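Local structure of uracil-DNA glycosylase (5X3G) at residues 71-76 with 162-167; 201-206 with 222-227; 120-125 with 234-239; 113-118 with 228-233; 35-40 with 186-191. The protein belongs to the uracil-DNA glycosylase family and folds as an alpha/beta domain built round a four-stranded parallel sheet. All coordinates share one frame; numbering follows the deposited sequence.

Contact 1. Residues 71-76 with 162-167; sequences VRYILF and SGVLLL
CG anti to the backbone N in Leu-167 (chi1 179°), and CG2 likewise anti in Ile-74, lay these two side chains side by side, with Leu-167 CB 3.8 Å from Ile-74 CG2. Phe-76 lies alongside Leu-167 too: its CE1 comes to 3.9 Å from Leu-167 CD2, while Ile-74 CG2 sits over one face of the ring, toward its rim. Helix 179-196 covers this side. On the other, Leu-75 CB meets Val-164 CG1 at 3.7 Å, and Phe-159 of helix 152-161 closes over both. The two segments form neighbouring parallel strands, 26° apart in direction, of the central sheet of an alpha/beta fold. Three backbone bonds hold the register: Leu-165 N to Tyr-73 O (2.8 Å), Leu-75 N to Leu-165 O, and Leu-167 N to Leu-75 O. Before them, Gly-163 O is gripped twice. Arg-72 N, 2.7 Å from Gly-163 O, uses a lone pair in the carbonyl plane, whereas Tyr-73 N, 2.9 Å from the same oxygen, approaches from above that plane. Gly-163, with positive phi (78°), is the C-prime residue of the Schellman motif ending helix 152-161, so one residue both stops the helix and starts the strand pairing. Ser-162 O lies in the plane of the Tyr-73 ring, at its edge. Polar pairing is thus carried by the main chain, and side chains contribute hydrocarbon packing on both faces.

Contact 2. Residues 201-206 with 222-227; sequences GPTLIL and GLPQVA
Leu-223 drives its two methyls into the buried end of this contact: CD2 lies 3.8 Å from Pro-202 CD and equally close to Gly-201 CA, while CD1 is 3.9 Å from Leu-204 CD2, the two leucines crossing at about a right angle. Strands 203-207 and 225-228 run parallel, joined through helix 210-214 as a beta-alpha-beta crossover at the edge of the sheet. Their backbones bond by Leu-204 N to Pro-224 O (2.8 Å), Val-226 N to Leu-204 O and Leu-206 N to Val-226 O. In the second the donor sits nearly along the C=O axis, at a C=O...N angle of 176°. Thr-203 CG2, anti to the backbone N, reaches Val-226 CG2 at 3.6 Å on the side lined by helix 240-246. What marks the solvent side is exposure, not distance: Pro-224 and Gln-225 are exposed, on different faces of the sheet. The Pro-224 ring crosses the Thr-203 side chain, its CB 3.6 Å from Thr-203 OG1, and the extended Gln-225 runs beside Leu-204. Gln-225 OE1 comes within 3.5 Å of Leu-206 CD1, whereas its NE2 bonds to Ala-220 O. Apolar packing at the buried end thus joins an outer glutamine whose amide N-H serves the connecting loop.

Contact 3. Residues 120-125 with 234-239; sequences IKMALV and HTFIVN
A 3-10 segment, 234-237, in the loop between strand 225-228 and helix 240-246 presses Phe-236 and Ile-237 against Lys-121, Met-122 and Val-125 of helix 114-126. Met-122, a selenomethionine, does most of the touching on the helix side. Its CG is anti to the backbone N (chi1 180°) and lies 3.7 Å from Phe-236 CE2; bends at chi2 (-75°) and chi3 (-65°) then fold the chain back, leaving its CE 3.9 Å from the same Phe-236 CE2. Lys-121 crosses Ile-237 obliquely, its CD 3.6 Å from Ile-237 CD1, so the aliphatic stem makes the contact while the ammonium end leads away. Val-125 adds a longer approach, its CG2 4.2 Å from Ile-237 CG2. The evidence is for apolar packing, since none of the polar groups is hydrogen-bonded across. The loop is anchored to the following helix instead: Asn-239, its N-cap, bonds through OD1 to Ala-242 N, and Ile-237 O accepts a hydrogen bond from Trp-243 NE1.

Contact 4. Residues 113-118 with 228-233; sequences ATSLRN and LEHPYN
Asn-118 and Pro-231 supply the clear hydrogen bond between helix 114-126 and the loop after strand 225-228: Asn-118 ND2 donates to Pro-231 O at 3.1 Å, with an N-H...O angle of 153°. The donor lies in the carbonyl plane, and the acceptor in the amide plane of Asn-118. In a CH-pi contact, Thr-114 CG2 stands over one face of the Tyr-232 ring, 4.2 Å from its centroid and 13° off the normal. Van der Waals contacts follow: Ser-115 OG meets the edge of the His-230 ring in its plane, 3.4 Å from CE1, and also lies 3.5 Å from Tyr-232 CB, while Pro-231 CB rests 3.7 Å from Ser-115 O. Within the loop, Tyr-232 N donates to His-230 ND1 (3.0 Å), close to the ring plane, which helps hold the imidazole in its rotation; a type I turn runs from His-230 to Asn-233. His-230 and Pro-231 follow the last sheet strand, probably matching the start of the His-Pro-containing loop of uracil-DNA glycosylases. One well-directed amide bond thus ties the turn to the start of the helix, flanked by the Thr-114 methyl over the Tyr-232 ring and the Ser-115 hydroxyl at the His-230 edge.

Contact 5. Residues 35-40 with 186-191; sequences LMTLED and WRAFIE
Leu-38 lies across the indole of Trp-186, joining the type I turn 35-38, which links helices 28-35 and 40-48, to helix 179-196. Leu-38 CD2 stands over the six-membered ring, 4.0 Å from its centroid and 14° off the normal, a CH-pi contact; Leu-38 CD1 lies further along the same face, 3.8 Å from Trp-186 CH2. The rim of the indole is directed at a second aromatic, for Trp-186 CZ3 sits above the centre of the Phe-189 ring. Leu-35 serves both rings with one branch: its CD2 is 3.6 Å from Phe-189 CE1, the two side chains lying side by side and pointing the same way, and 4.0 Å from Trp-186 CZ3. Leu-35 N approaches the edge of the Phe-189 ring, near its plane. The polar end of the indole, NE1, bonds to Tyr-42 OH of helix 40-48, which, with Leu-38 on the face, helps hold the ring's rotation. Helix 179-196 is kinked here, the N atoms of Ala-188 and Phe-189 making no bond to the preceding turn, and Thr-37 meets it at this point. Its CB lies 3.7 Å from Ala-188 CB. OG1 takes the crowded position between backbone N and carbonyl carbon (chi1 67°) and bonds to Ala-34 O; Thr-37 OG1 is 3.1 Å from Phe-189 N, at too poor an angle for a hydrogen bond.

In the fold
From the N terminus, residues 35-40 open the loop that contact 5 closes at 186-191, bringing the N-terminal helices onto helix 179-196. Contact 1 lies wholly within that span and pairs two sheet strands; Ile-190 touches both Leu-167 and Phe-76. Contact 2 follows in series, adding the edge strand, with backbone bonds from Ile-74 to Thr-203 and Ile-205 fusing the two contacts into one sheet. Contacts 3 and 4 both tie helix 114-126 to the loop between strand 225-228 and helix 240-246; they cross contacts 1 and 5 and each other, and enclose contact 2. Their centres are about 8 Å apart, whereas those of contacts 3 and 5 are about 35 Å apart, on opposite sides of the chain's centre.

Contact 1. Residues 71-76 with 162-167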
# COMPACT_ATOMS: atom_id res chain seq x y z
N VAL A 71 4.56 9.14 9.19
CA VAL A 71 3.84 7.87 9.11
C VAL A 71 2.91 7.77 10.31
O VAL A 71 3.37 7.65 11.45
CB VAL A 71 4.80 6.68 9.04
CG1 VAL A 71 4.01 5.37 8.97
CG2 VAL A 71 5.72 6.81 7.84
N ARG A 72 1.61 7.82 10.07
CA ARG A 72 0.61 7.58 11.10
C ARG A 72 0.01 6.18 11.02
O ARG A 72 -0.45 5.66 12.04
CB ARG A 72 -0.52 8.61 10.99
CG ARG A 72 -0.04 10.04 10.85
CD ARG A 72 -1.19 10.99 10.62
NE ARG A 72 -2.35 10.69 11.46
CZ ARG A 72 -3.60 11.03 11.17
NH1 ARG A 72 -3.86 11.68 10.04
NH2 ARG A 72 -4.58 10.71 11.99
N TYR A 73 0.01 5.58 9.83
CA TYR A 73 -0.52 4.24 9.62
C TYR A 73 0.41 3.49 8.68
O TYR A 73 1.11 4.08 7.86
CB TYR A 73 -1.92 4.27 9.00
CG TYR A 73 -2.99 4.95 9.83
CD1 TYR A 73 -3.73 4.24 10.77
CD2 TYR A 73 -3.27 6.30 9.65
CE1 TYR A 73 -4.70 4.86 11.52
CE2 TYR A 73 -4.25 6.93 10.40
CZ TYR A 73 -4.96 6.21 11.33
OH TYR A 73 -5.93 6.83 12.08
N ILE A 74 0.41 2.16 8.81
CA ILE A 74 1.08 1.28 7.87
C ILE A 74 0.04 0.28 7.38
O ILE A 74 -0.33 -0.65 8.11
CB ILE A 74 2.28 0.55 8.50
CG1 ILE A 74 3.26 1.55 9.11
CG2 ILE A 74 2.98 -0.31 7.46
CD1 ILE A 74 4.53 0.92 9.61
N LEU A 75 -0.44 0.48 6.15
CA LEU A 75 -1.43 -0.39 5.55
C LEU A 75 -0.72 -1.46 4.74
O LEU A 75 0.05 -1.15 3.82
CB LEU A 75 -2.37 0.43 4.66
CG LEU A 75 -3.67 -0.21 4.15
CD1 LEU A 75 -4.63 0.89 3.78
CD2 LEU A 75 -3.42 -1.11 2.94
N PHE A 76 -0.98 -2.73 5.07
CA PHE A 76 -0.21 -3.83 4.50
C PHE A 76 -0.87 -4.42 3.26
O PHE A 76 -2.10 -4.46 3.14
CB PHE A 76 -0.00 -4.94 5.53
CG PHE A 76 1.10 -4.65 6.52
CD1 PHE A 76 2.41 -4.95 6.21
CD2 PHE A 76 0.81 -4.11 7.76
CE1 PHE A 76 3.43 -4.70 7.12
CE2 PHE A 76 1.83 -3.86 8.67
CZ PHE A 76 3.14 -4.15 8.35
N SER A 162 -2.68 11.48 4.54
CA SER A 162 -3.18 10.96 5.80
C SER A 162 -2.13 10.15 6.55
O SER A 162 -2.45 9.55 7.58
CB SER A 162 -4.43 10.11 5.56
OG SER A 162 -5.47 10.91 5.02
N GLY A 163 -0.89 10.12 6.07
CA GLY A 163 0.19 9.47 6.80
C GLY A 163 0.21 7.97 6.68
O GLY A 163 0.69 7.29 7.59
N VAL A 164 -0.29 7.42 5.58
CA VAL A 164 -0.40 5.98 5.39
C VAL A 164 0.77 5.51 4.55
O VAL A 164 0.93 5.91 3.40
CB VAL A 164 -1.74 5.60 4.75
CG1 VAL A 164 -1.78 4.10 4.45
CG2 VAL A 164 -2.88 6.00 5.67
N LEU A 165 1.61 4.66 5.14
CA LEU A 165 2.66 3.95 4.43
C LEU A 165 2.07 2.68 3.82
O LEU A 165 1.65 1.78 4.56
CB LEU A 165 3.82 3.61 5.36
CG LEU A 165 5.03 2.88 4.75
CD1 LEU A 165 5.78 3.78 3.78
CD2 LEU A 165 5.95 2.38 5.85
N LEU A 166 2.00 2.63 2.49
CA LEU A 166 1.40 1.51 1.78
C LEU A 166 2.47 0.45 1.56
O LEU A 166 3.18 0.44 0.55
CB LEU A 166 0.80 2.00 0.47
CG LEU A 166 -0.31 3.03 0.63
CD1 LEU A 166 -0.56 3.78 -0.68
CD2 LEU A 166 -1.59 2.37 1.12
N LEU A 167 2.58 -0.48 2.51
CA LEU A 167 3.72 -1.37 2.62
C LEU A 167 3.31 -2.80 2.29
O LEU A 167 2.48 -3.39 2.98
CB LEU A 167 4.32 -1.30 4.02
CG LEU A 167 5.52 -2.20 4.31
CD1 LEU A 167 6.67 -1.89 3.36
CD2 LEU A 167 5.95 -2.05 5.76

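Contact 2. Residues 201-206 with 222-227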
# COMPACT_ATOMS: atom_id res chain seq x y z
N GLY A 201 5.31 4.81 16.76
CA GLY A 201 4.06 4.17 17.07
C GLY A 201 2.93 4.35 16.07
O GLY A 201 1.80 4.68 16.46
N PRO A 202 3.18 4.12 14.78
CA PRO A 202 2.07 4.15 13.82
C PRO A 202 1.19 2.92 13.98
O PRO A 202 1.61 1.88 14.48
CB PRO A 202 2.78 4.16 12.47
CG PRO A 202 4.03 3.41 12.72
CD PRO A 202 4.44 3.74 14.13
N THR A 203 -0.06 3.06 13.56
CA THR A 203 -1.04 2.00 13.70
C THR A 203 -1.04 1.11 12.46
O THR A 203 -1.12 1.60 11.33
CB THR A 203 -2.43 2.59 13.93
OG1 THR A 203 -2.47 3.23 15.21
CG2 THR A 203 -3.49 1.49 13.90
N LEU A 204 -0.96 -0.20 12.68
CA LEU A 204 -1.00 -1.16 11.58
C LEU A 204 -2.44 -1.38 11.14
O LEU A 204 -3.30 -1.72 11.96
CB LEU A 204 -0.37 -2.49 11.99
CG LEU A 204 1.02 -2.46 12.64
CD1 LEU A 204 1.50 -3.89 12.90
CD2 LEU A 204 2.02 -1.69 11.79
N ILE A 205 -2.71 -1.19 9.85
CA ILE A 205 -4.01 -1.49 9.27
C ILE A 205 -3.91 -2.85 8.60
O ILE A 205 -3.16 -3.02 7.62
CB ILE A 205 -4.46 -0.41 8.28
CG1 ILE A 205 -4.56 0.94 8.99
CG2 ILE A 205 -5.78 -0.79 7.63
CD1 ILE A 205 -4.69 2.10 8.03
N LEU A 206 -4.66 -3.82 9.11
CA LEU A 206 -4.49 -5.23 8.74
C LEU A 206 -5.76 -5.73 8.06
O LEU A 206 -6.75 -6.03 8.73
CB LEU A 206 -4.13 -6.05 9.97
CG LEU A 206 -2.93 -5.51 10.75
CD1 LEU A 206 -2.85 -6.14 12.14
CD2 LEU A 206 -1.64 -5.72 9.98
N GLY A 222 4.63 -4.34 19.20
CA GLY A 222 4.93 -3.05 19.79
C GLY A 222 4.18 -1.89 19.20
O GLY A 222 4.46 -0.74 19.54
N LEU A 223 3.22 -2.15 18.31
CA LEU A 223 2.49 -1.12 17.59
C LEU A 223 1.00 -1.38 17.69
O LEU A 223 0.56 -2.53 17.72
CB LEU A 223 2.92 -1.10 16.11
CG LEU A 223 4.41 -0.89 15.88
CD1 LEU A 223 4.78 -1.22 14.44
CD2 LEU A 223 4.81 0.54 16.21
N PRO A 224 0.18 -0.32 17.73
CA PRO A 224 -1.27 -0.52 17.74
C PRO A 224 -1.73 -1.16 16.45
O PRO A 224 -1.10 -1.02 15.40
CB PRO A 224 -1.83 0.90 17.89
CG PRO A 224 -0.68 1.73 18.38
CD PRO A 224 0.55 1.10 17.79
N GLN A 225 -2.84 -1.89 16.53
CA GLN A 225 -3.34 -2.65 15.39
C GLN A 225 -4.84 -2.45 15.22
O GLN A 225 -5.58 -2.38 16.21
CB GLN A 225 -3.01 -4.14 15.53
CG GLN A 225 -1.52 -4.45 15.64
CD GLN A 225 -1.24 -5.94 15.76
OE1 GLN A 225 -2.12 -6.77 15.53
NE2 GLN A 225 -0.02 -6.28 16.14
N VAL A 226 -5.27 -2.36 13.97
CA VAL A 226 -6.68 -2.32 13.59
C VAL A 226 -6.88 -3.39 12.52
O VAL A 226 -6.30 -3.29 11.43
CB VAL A 226 -7.11 -0.94 13.08
CG1 VAL A 226 -8.59 -0.94 12.72
CG2 VAL A 226 -6.82 0.13 14.11
N ALA A 227 -7.67 -4.41 12.83
CA ALA A 227 -7.91 -5.53 11.93
C ALA A 227 -9.28 -5.39 11.28
O ALA A 227 -10.28 -5.17 11.97
CB ALA A 227 -7.81 -6.86 12.68

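Contact 3. Residues 120-125 with 234-239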
# COMPACT_ATOMS: atom_id res chain seq x y z
N ILE A 120 -13.49 1.99 -2.83
CA ILE A 120 -13.94 3.30 -3.30
C ILE A 120 -15.42 3.49 -3.03
O ILE A 120 -15.85 4.57 -2.60
CB ILE A 120 -13.61 3.47 -4.80
CG1 ILE A 120 -12.09 3.60 -5.00
CG2 ILE A 120 -14.34 4.67 -5.37
CD1 ILE A 120 -11.67 3.54 -6.45
N LYS A 121 -16.23 2.45 -3.26
CA LYS A 121 -17.64 2.53 -2.86
C LYS A 121 -17.77 2.77 -1.35
O LYS A 121 -18.60 3.58 -0.92
CB LYS A 121 -18.38 1.27 -3.26
CG LYS A 121 -18.60 1.12 -4.76
CD LYS A 121 -19.36 -0.16 -5.05
CE LYS A 121 -19.49 -0.40 -6.54
NZ LYS A 121 -20.27 -1.64 -6.82
N MSE A 122 -16.96 2.08 -0.55
CA MSE A 122 -16.94 2.24 0.90
C MSE A 122 -16.65 3.69 1.27
O MSE A 122 -17.33 4.26 2.13
CB MSE A 122 -15.88 1.31 1.54
CG MSE A 122 -15.75 1.38 3.08
SE MSE A 122 -14.81 2.97 3.76
CE MSE A 122 -13.04 2.65 3.02
N ALA A 123 -15.65 4.29 0.62
CA ALA A 123 -15.30 5.67 0.92
C ALA A 123 -16.42 6.62 0.50
O ALA A 123 -16.70 7.60 1.20
CB ALA A 123 -13.99 6.04 0.23
N LEU A 124 -17.08 6.34 -0.63
CA LEU A 124 -18.22 7.15 -1.03
C LEU A 124 -19.36 7.07 -0.03
O LEU A 124 -20.08 8.05 0.18
CB LEU A 124 -18.71 6.73 -2.42
CG LEU A 124 -17.82 7.11 -3.60
CD1 LEU A 124 -18.35 6.49 -4.88
CD2 LEU A 124 -17.70 8.63 -3.72
N VAL A 125 -19.54 5.91 0.61
CA VAL A 125 -20.57 5.79 1.64
C VAL A 125 -20.15 6.55 2.90
O VAL A 125 -20.93 7.33 3.46
CB VAL A 125 -20.86 4.31 1.95
CG1 VAL A 125 -21.79 4.19 3.16
CG2 VAL A 125 -21.47 3.63 0.74
N HIS A 234 -17.51 -7.82 -0.88
CA HIS A 234 -18.47 -6.75 -1.13
C HIS A 234 -19.03 -6.19 0.17
O HIS A 234 -19.34 -4.99 0.25
CB HIS A 234 -19.59 -7.24 -2.04
CG HIS A 234 -20.22 -8.52 -1.59
ND1 HIS A 234 -21.38 -8.55 -0.85
CD2 HIS A 234 -19.87 -9.81 -1.79
CE1 HIS A 234 -21.71 -9.81 -0.60
NE2 HIS A 234 -20.80 -10.59 -1.16
N THR A 235 -19.15 -7.03 1.21
CA THR A 235 -19.65 -6.56 2.50
C THR A 235 -18.78 -5.44 3.07
O THR A 235 -19.28 -4.61 3.84
CB THR A 235 -19.71 -7.73 3.48
OG1 THR A 235 -18.52 -8.52 3.38
CG2 THR A 235 -20.92 -8.61 3.19
N PHE A 236 -17.50 -5.39 2.68
CA PHE A 236 -16.63 -4.29 3.10
C PHE A 236 -17.25 -2.93 2.84
O PHE A 236 -16.97 -1.98 3.58
CB PHE A 236 -15.28 -4.39 2.37
CG PHE A 236 -14.28 -3.34 2.78
CD1 PHE A 236 -13.46 -3.54 3.87
CD2 PHE A 236 -14.15 -2.16 2.05
CE1 PHE A 236 -12.53 -2.58 4.25
CE2 PHE A 236 -13.22 -1.20 2.42
CZ PHE A 236 -12.42 -1.41 3.52
N ILE A 237 -18.09 -2.82 1.81
CA ILE A 237 -18.67 -1.52 1.47
C ILE A 237 -19.49 -0.97 2.63
O ILE A 237 -19.51 0.25 2.86
CB ILE A 237 -19.50 -1.63 0.17
CG1 ILE A 237 -18.63 -2.11 -0.99
CG2 ILE A 237 -20.14 -0.30 -0.18
CD1 ILE A 237 -19.41 -2.44 -2.24
N VAL A 238 -20.16 -1.84 3.38
CA VAL A 238 -20.98 -1.37 4.50
C VAL A 238 -20.38 -1.82 5.82
O VAL A 238 -21.09 -1.99 6.81
CB VAL A 238 -22.44 -1.84 4.36
CG1 VAL A 238 -23.10 -1.16 3.17
CG2 VAL A 238 -22.50 -3.35 4.22
N ASN A 239 -19.06 -1.99 5.85
CA ASN A 239 -18.34 -2.33 7.07
C ASN A 239 -18.11 -1.05 7.86
O ASN A 239 -17.28 -0.22 7.47
CB ASN A 239 -17.03 -3.04 6.75
CG ASN A 239 -16.38 -3.65 7.97
OD1 ASN A 239 -15.96 -2.94 8.89
ND2 ASN A 239 -16.29 -4.97 8.00

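Contact 4. Residues 113-118 with 228-233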
# COMPACT_ATOMS: atom_id res chain seq x y z
N ALA A 113 -10.70 -4.11 -10.70
CA ALA A 113 -9.92 -4.30 -9.47
C ALA A 113 -10.88 -4.36 -8.28
O ALA A 113 -11.18 -3.35 -7.64
CB ALA A 113 -8.89 -3.19 -9.30
N THR A 114 -11.33 -5.58 -7.98
CA THR A 114 -12.39 -5.82 -7.01
C THR A 114 -12.16 -5.07 -5.70
O THR A 114 -13.04 -4.33 -5.22
CB THR A 114 -12.50 -7.33 -6.74
OG1 THR A 114 -12.57 -8.03 -7.99
CG2 THR A 114 -13.74 -7.64 -5.93
N SER A 115 -10.99 -5.25 -5.10
CA SER A 115 -10.73 -4.65 -3.79
C SER A 115 -10.83 -3.13 -3.85
O SER A 115 -11.45 -2.51 -2.99
CB SER A 115 -9.36 -5.09 -3.28
OG SER A 115 -9.36 -6.47 -2.98
N LEU A 116 -10.24 -2.52 -4.89
CA LEU A 116 -10.31 -1.07 -5.02
C LEU A 116 -11.72 -0.61 -5.33
O LEU A 116 -12.15 0.45 -4.86
CB LEU A 116 -9.33 -0.59 -6.09
CG LEU A 116 -7.92 -0.35 -5.55
CD1 LEU A 116 -6.89 -0.46 -6.65
CD2 LEU A 116 -7.85 1.00 -4.85
N ARG A 117 -12.46 -1.39 -6.14
CA ARG A 117 -13.86 -1.09 -6.39
C ARG A 117 -14.63 -0.96 -5.07
O ARG A 117 -15.26 0.07 -4.80
CB ARG A 117 -14.47 -2.19 -7.26
CG ARG A 117 -15.94 -2.00 -7.61
CD ARG A 117 -16.47 -3.12 -8.51
NE ARG A 117 -16.69 -4.37 -7.79
CZ ARG A 117 -16.17 -5.54 -8.14
NH1 ARG A 117 -15.39 -5.64 -9.21
NH2 ARG A 117 -16.44 -6.63 -7.42
N ASN A 118 -14.55 -2.00 -4.23
CA ASN A 118 -15.31 -1.98 -2.99
C ASN A 118 -14.79 -0.93 -2.01
O ASN A 118 -15.57 -0.34 -1.27
CB ASN A 118 -15.31 -3.37 -2.35
CG ASN A 118 -16.08 -4.38 -3.17
OD1 ASN A 118 -17.07 -4.05 -3.83
ND2 ASN A 118 -15.65 -5.64 -3.13
N LEU A 228 -9.32 -5.52 9.96
CA LEU A 228 -10.53 -5.30 9.19
C LEU A 228 -10.79 -6.46 8.24
O LEU A 228 -9.88 -7.20 7.86
CB LEU A 228 -10.47 -4.01 8.36
CG LEU A 228 -10.46 -2.66 9.06
CD1 LEU A 228 -9.52 -1.73 8.32
CD2 LEU A 228 -11.85 -2.08 9.11
N GLU A 229 -12.06 -6.59 7.86
CA GLU A 229 -12.43 -7.41 6.72
C GLU A 229 -11.70 -6.92 5.47
O GLU A 229 -11.51 -5.71 5.27
CB GLU A 229 -13.95 -7.33 6.52
CG GLU A 229 -14.48 -7.93 5.24
CD GLU A 229 -15.98 -7.77 5.12
OE1 GLU A 229 -16.52 -6.81 5.71
OE2 GLU A 229 -16.61 -8.60 4.44
N HIS A 230 -11.26 -7.86 4.63
CA HIS A 230 -10.54 -7.48 3.43
C HIS A 230 -11.49 -6.83 2.43
O HIS A 230 -12.60 -7.31 2.22
CB HIS A 230 -9.86 -8.70 2.80
CG HIS A 230 -8.81 -8.35 1.79
ND1 HIS A 230 -9.12 -7.95 0.51
CD2 HIS A 230 -7.46 -8.33 1.88
CE1 HIS A 230 -8.00 -7.71 -0.15
NE2 HIS A 230 -6.98 -7.93 0.66
N PRO A 231 -11.07 -5.73 1.79
CA PRO A 231 -11.98 -5.03 0.86
C PRO A 231 -12.37 -5.85 -0.36
O PRO A 231 -13.27 -5.42 -1.10
CB PRO A 231 -11.18 -3.78 0.46
CG PRO A 231 -9.74 -4.15 0.71
CD PRO A 231 -9.77 -5.05 1.91
N TYR A 232 -11.73 -6.99 -0.60
CA TYR A 232 -12.17 -7.87 -1.69
C TYR A 232 -13.62 -8.28 -1.51
O TYR A 232 -14.32 -8.53 -2.49
CB TYR A 232 -11.26 -9.10 -1.76
CG TYR A 232 -11.52 -10.01 -2.95
CD1 TYR A 232 -10.76 -9.90 -4.11
CD2 TYR A 232 -12.51 -10.98 -2.90
CE1 TYR A 232 -10.99 -10.73 -5.19
CE2 TYR A 232 -12.75 -11.81 -3.98
CZ TYR A 232 -11.99 -11.68 -5.12
OH TYR A 232 -12.22 -12.50 -6.19
N ASN A 233 -14.09 -8.34 -0.27
CA ASN A 233 -15.45 -8.76 0.02
C ASN A 233 -16.41 -7.59 -0.16
O ASN A 233 -16.15 -6.49 0.33
CB ASN A 233 -15.54 -9.30 1.45
CG ASN A 233 -14.56 -10.44 1.69
OD1 ASN A 233 -13.54 -10.26 2.37
ND2 ASN A 233 -14.85 -11.61 1.14

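Contact 5. Residues 35-40 with 186-191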
# COMPACT_ATOMS: atom_id res chain seq x y z
N LEU A 35 16.83 -3.20 4.92
CA LEU A 35 17.31 -3.77 3.66
C LEU A 35 18.54 -4.64 3.86
O LEU A 35 18.72 -5.62 3.12
CB LEU A 35 17.61 -2.65 2.67
CG LEU A 35 16.39 -1.96 2.06
CD1 LEU A 35 16.80 -0.72 1.27
CD2 LEU A 35 15.63 -2.95 1.18
N MSE A 36 19.37 -4.33 4.84
CA MSE A 36 20.59 -5.10 5.04
C MSE A 36 20.31 -6.47 5.65
O MSE A 36 21.24 -7.27 5.84
CB MSE A 36 21.58 -4.33 5.92
CG MSE A 36 22.30 -3.21 5.17
SE MSE A 36 23.69 -2.34 6.23
CE MSE A 36 22.60 -1.22 7.38
N THR A 37 19.04 -6.75 5.96
CA THR A 37 18.68 -8.09 6.41
C THR A 37 18.47 -9.06 5.25
O THR A 37 18.43 -10.27 5.47
CB THR A 37 17.42 -8.04 7.28
OG1 THR A 37 16.30 -7.64 6.48
CG2 THR A 37 17.60 -7.04 8.42
N LEU A 38 18.34 -8.55 4.03
CA LEU A 38 18.24 -9.42 2.87
C LEU A 38 19.59 -10.08 2.59
O LEU A 38 20.65 -9.47 2.73
CB LEU A 38 17.78 -8.63 1.64
CG LEU A 38 16.41 -7.95 1.73
CD1 LEU A 38 16.32 -6.77 0.77
CD2 LEU A 38 15.30 -8.95 1.47
N GLU A 39 19.53 -11.35 2.20
CA GLU A 39 20.72 -12.16 1.95
C GLU A 39 21.48 -11.56 0.77
O GLU A 39 20.86 -11.04 -0.16
CB GLU A 39 20.31 -13.61 1.70
CG GLU A 39 21.44 -14.63 1.62
CD GLU A 39 22.09 -14.68 0.26
OE1 GLU A 39 21.43 -14.28 -0.72
OE2 GLU A 39 23.26 -15.12 0.17
N ASP A 40 22.81 -11.63 0.83
CA ASP A 40 23.65 -10.86 -0.09
C ASP A 40 23.35 -11.20 -1.55
O ASP A 40 23.25 -10.30 -2.39
CB ASP A 40 25.13 -11.09 0.22
CG ASP A 40 25.64 -10.18 1.31
OD1 ASP A 40 25.93 -9.00 1.01
OD2 ASP A 40 25.76 -10.63 2.47
N TRP A 186 11.65 -11.49 2.67
CA TRP A 186 11.47 -10.10 3.09
C TRP A 186 10.99 -9.97 4.53
O TRP A 186 10.90 -8.84 5.04
CB TRP A 186 10.48 -9.39 2.16
CG TRP A 186 11.07 -9.04 0.83
CD1 TRP A 186 11.09 -9.82 -0.29
CD2 TRP A 186 11.72 -7.82 0.48
NE1 TRP A 186 11.72 -9.17 -1.31
CE2 TRP A 186 12.12 -7.93 -0.87
CE3 TRP A 186 12.02 -6.64 1.17
CZ2 TRP A 186 12.78 -6.91 -1.54
CZ3 TRP A 186 12.68 -5.63 0.51
CH2 TRP A 186 13.06 -5.77 -0.83
N ARG A 187 10.68 -11.09 5.20
CA ARG A 187 10.13 -11.01 6.55
C ARG A 187 11.09 -10.31 7.51
O ARG A 187 10.67 -9.52 8.35
CB ARG A 187 9.79 -12.42 7.04
CG ARG A 187 9.27 -12.46 8.46
CD ARG A 187 8.86 -13.86 8.83
NE ARG A 187 7.93 -14.39 7.84
CZ ARG A 187 7.87 -15.67 7.47
NH1 ARG A 187 8.70 -16.55 8.01
NH2 ARG A 187 7.00 -16.06 6.56
N ALA A 188 12.40 -10.60 7.40
CA ALA A 188 13.37 -9.92 8.24
C ALA A 188 13.42 -8.42 7.96
O ALA A 188 13.60 -7.62 8.89
CB ALA A 188 14.76 -10.53 8.06
N PHE A 189 13.25 -8.04 6.69
CA PHE A 189 13.15 -6.62 6.34
C PHE A 189 11.96 -5.98 7.04
O PHE A 189 12.07 -4.89 7.62
CB PHE A 189 13.04 -6.47 4.82
CG PHE A 189 12.59 -5.11 4.37
CD1 PHE A 189 13.53 -4.11 4.14
CD2 PHE A 189 11.25 -4.83 4.16
CE1 PHE A 189 13.13 -2.85 3.72
CE2 PHE A 189 10.85 -3.57 3.74
CZ PHE A 189 11.79 -2.58 3.52
N ILE A 190 10.79 -6.63 6.99
CA ILE A 190 9.60 -6.07 7.62
C ILE A 190 9.78 -5.96 9.13
O ILE A 190 9.48 -4.92 9.73
CB ILE A 190 8.35 -6.90 7.27
CG1 ILE A 190 8.10 -6.89 5.76
CG2 ILE A 190 7.14 -6.36 8.00
CD1 ILE A 190 7.86 -5.51 5.20
N GLU A 191 10.28 -7.03 9.75
CA GLU A 191 10.50 -7.01 11.20
C GLU A 191 11.44 -5.88 11.61
O GLU A 191 11.19 -5.19 12.60
CB GLU A 191 11.05 -8.36 11.66